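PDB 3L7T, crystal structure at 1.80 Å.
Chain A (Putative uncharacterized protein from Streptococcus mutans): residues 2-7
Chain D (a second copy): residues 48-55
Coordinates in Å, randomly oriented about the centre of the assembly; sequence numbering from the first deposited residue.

Chain A 2-7: KLKAVH
Chain D, residues 48-55: KCGDIELE

Two copies of a protein can meet through a strand and a hairpin turn without a single direct hydrogen bond, and the contact between residues 2-7 of chain A and residues 48-55 of chain D, from Streptococcus mutans, is a compact example. The apolar centre is organised around Val A6, a buried strand residue with phi/psi of -75/135° and chi1 in the t well (172°). Its CG2 lies 3.7 Å from CD1 of Ile D52, 3.9 Å from SG of Cys D49 and, more loosely, 4.5 Å from CD2 of Leu D54. One methyl group thus touches three side chains of the hairpin, two of which, Ile D52 and Leu D54, have CA-to-CB bonds pointing toward chain A. Ile D52 adopts chi1 p (84°) and chi2 t (159°); Leu D54 adopts m (-52°) and t (176°). Their alternation with Glu D53, whose side chain is out of reach, is what an extended strand produces, with backbone angles of -122/169°, -108/146° and -104/124° for the three residues in order.

Cys D49 links this apolar cluster to the backbone of chain A. With phi/psi of -135/102° and chi1 t (-175°), it places SG 3.6 Å from C of Ala A5 and 3.6 Å from N of Val A6, so that the sulfur packs against the peptide group joining those two residues. The O atom of Leu A3 is more distant, 4.3 Å from the same SG.

The turn itself is type II', running from Cys D49 to Ile D52 and closed by a pair of backbone hydrogen bonds: N of Cys D49 to O of Ile D52, and N of Ile D52 to O of Cys D49, both 3.0 Å. Gly D50 (51/-124°) and Asp D51 (-101/17°) occupy its corners. The positive phi by itself favours glycine, and the close approach of chain A adds a second constraint: the CA atoms of Ala A5 and Gly D50 are 4.2 Å apart, and an ideal CB on Gly D50 would point toward chain A, only 3.1 Å from CB of Ala A5 and 3.1 Å from O of Lys A4. Ala A5 is extended at -172/162°, following Lys A4 at -78/-34° and Leu A3 at -89/99°.

At the polar edge, proximity and bonding part company. O of Lys A4 comes within 3.2 Å of N of Gly D50, yet the angle is too poor for a hydrogen bond. A water makes the polar link instead, accepting from N of Val A6 at 2.8 Å and donating to O of Cys D49 at 2.9 Å. Farther out, Lys D48 runs extended through three t torsions and turns at the last (m), so that its NZ donates to O of Gly D50 at 3.0 Å, within its own chain. The CA-to-CB bond of Lys A4 points away from chain D.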

# COMPACT_ATOMS: atom_id res chain seq x y z
N LYS A 2 8.56 -15.06 9.66
CA LYS A 2 8.59 -14.01 10.73
C LYS A 2 8.55 -12.57 10.19
O LYS A 2 9.50 -11.78 10.34
CB LYS A 2 9.78 -14.22 11.66
CG LYS A 2 9.50 -15.26 12.75
CD LYS A 2 10.66 -15.36 13.74
CE LYS A 2 10.17 -15.82 15.11
NZ LYS A 2 11.08 -15.38 16.19
N LEU A 3 7.43 -12.23 9.59
CA LEU A 3 7.27 -10.91 9.01
C LEU A 3 6.72 -9.99 10.12
O LEU A 3 5.53 -10.00 10.40
CB LEU A 3 6.32 -10.98 7.82
CG LEU A 3 6.81 -11.24 6.39
CD1 LEU A 3 8.20 -11.85 6.26
CD2 LEU A 3 5.79 -11.97 5.52
N LYS A 4 7.62 -9.24 10.75
CA LYS A 4 7.41 -8.65 12.06
C LYS A 4 6.52 -7.41 12.00
O LYS A 4 5.77 -7.12 12.92
CB LYS A 4 8.75 -8.24 12.68
CG LYS A 4 9.69 -9.39 12.97
CD LYS A 4 11.12 -8.90 13.06
CE LYS A 4 11.43 -8.32 14.42
NZ LYS A 4 12.78 -7.71 14.44
N ALA A 5 6.66 -6.66 10.91
CA ALA A 5 6.07 -5.33 10.80
C ALA A 5 6.26 -4.90 9.35
O ALA A 5 6.96 -5.56 8.59
CB ALA A 5 6.76 -4.36 11.77
N VAL A 6 5.49 -3.90 8.94
CA VAL A 6 5.75 -3.24 7.67
C VAL A 6 6.96 -2.34 7.85
O VAL A 6 7.06 -1.60 8.83
CB VAL A 6 4.52 -2.43 7.22
CG1 VAL A 6 4.86 -1.59 6.00
CG2 VAL A 6 3.41 -3.39 6.87
N HIS A 7 7.86 -2.40 6.88
CA HIS A 7 9.02 -1.52 6.84
C HIS A 7 8.68 -0.23 6.10
O HIS A 7 8.93 0.88 6.60
CB HIS A 7 10.17 -2.23 6.12
CG HIS A 7 11.41 -1.40 6.07
ND1 HIS A 7 11.70 -0.57 5.01
CD2 HIS A 7 12.41 -1.24 6.97
CE1 HIS A 7 12.82 0.09 5.27
NE2 HIS A 7 13.29 -0.33 6.44
N LYS D 48 -2.90 -9.38 10.96
CA LYS D 48 -2.07 -8.57 11.81
C LYS D 48 -0.64 -8.54 11.27
O LYS D 48 -0.05 -9.58 10.96
CB LYS D 48 -2.10 -9.07 13.27
CG LYS D 48 -1.19 -8.26 14.21
CD LYS D 48 -1.49 -8.61 15.70
CE LYS D 48 -0.77 -7.69 16.67
NZ LYS D 48 0.72 -7.76 16.54
N CYS D 49 -0.10 -7.33 11.14
CA CYS D 49 1.30 -7.14 10.81
C CYS D 49 1.92 -6.07 11.70
O CYS D 49 1.60 -4.89 11.59
CB CYS D 49 1.47 -6.77 9.33
SG CYS D 49 3.22 -6.69 8.91
N GLY D 50 2.68 -6.50 12.71
CA GLY D 50 3.08 -5.58 13.79
C GLY D 50 1.87 -4.85 14.35
O GLY D 50 0.85 -5.48 14.63
N ASP D 51 1.92 -3.52 14.33
CA ASP D 51 0.83 -2.70 14.87
C ASP D 51 -0.12 -2.13 13.81
O ASP D 51 -0.89 -1.21 14.09
CB ASP D 51 1.38 -1.57 15.72
CG ASP D 51 2.08 -2.08 16.96
OD1 ASP D 51 1.56 -3.05 17.55
OD2 ASP D 51 3.19 -1.60 17.26
N ILE D 52 -0.08 -2.69 12.62
CA ILE D 52 -1.08 -2.33 11.63
C ILE D 52 -1.83 -3.56 11.16
O ILE D 52 -1.42 -4.68 11.45
CB ILE D 52 -0.47 -1.58 10.44
CG1 ILE D 52 0.10 -2.53 9.41
CG2 ILE D 52 0.57 -0.54 10.89
CD1 ILE D 52 0.22 -1.85 8.04
N GLU D 53 -2.92 -3.35 10.44
CA GLU D 53 -3.65 -4.45 9.85
C GLU D 53 -3.44 -4.45 8.34
O GLU D 53 -3.18 -3.40 7.77
CB GLU D 53 -5.14 -4.31 10.15
CG GLU D 53 -5.51 -4.39 11.63
CD GLU D 53 -6.99 -4.72 11.85
OE1 GLU D 53 -7.75 -4.84 10.86
OE2 GLU D 53 -7.40 -4.88 13.02
N LEU D 54 -3.40 -5.64 7.73
CA LEU D 54 -3.49 -5.78 6.27
C LEU D 54 -4.89 -6.26 5.94
O LEU D 54 -5.35 -7.28 6.46
CB LEU D 54 -2.49 -6.83 5.76
CG LEU D 54 -1.02 -6.69 6.18
CD1 LEU D 54 -0.16 -7.87 5.67
CD2 LEU D 54 -0.45 -5.36 5.68
N GLU D 55 -5.59 -5.51 5.08
CA GLU D 55 -6.93 -5.90 4.69
C GLU D 55 -6.86 -6.44 3.29
O GLU D 55 -6.49 -5.73 2.34
CB GLU D 55 -7.92 -4.74 4.72
CG GLU D 55 -7.99 -3.93 5.98
CD GLU D 55 -9.16 -2.93 5.98
OE1 GLU D 55 -9.60 -2.46 4.91
OE2 GLU D 55 -9.62 -2.61 7.09
O HOH W 1 3.59 -2.94 10.79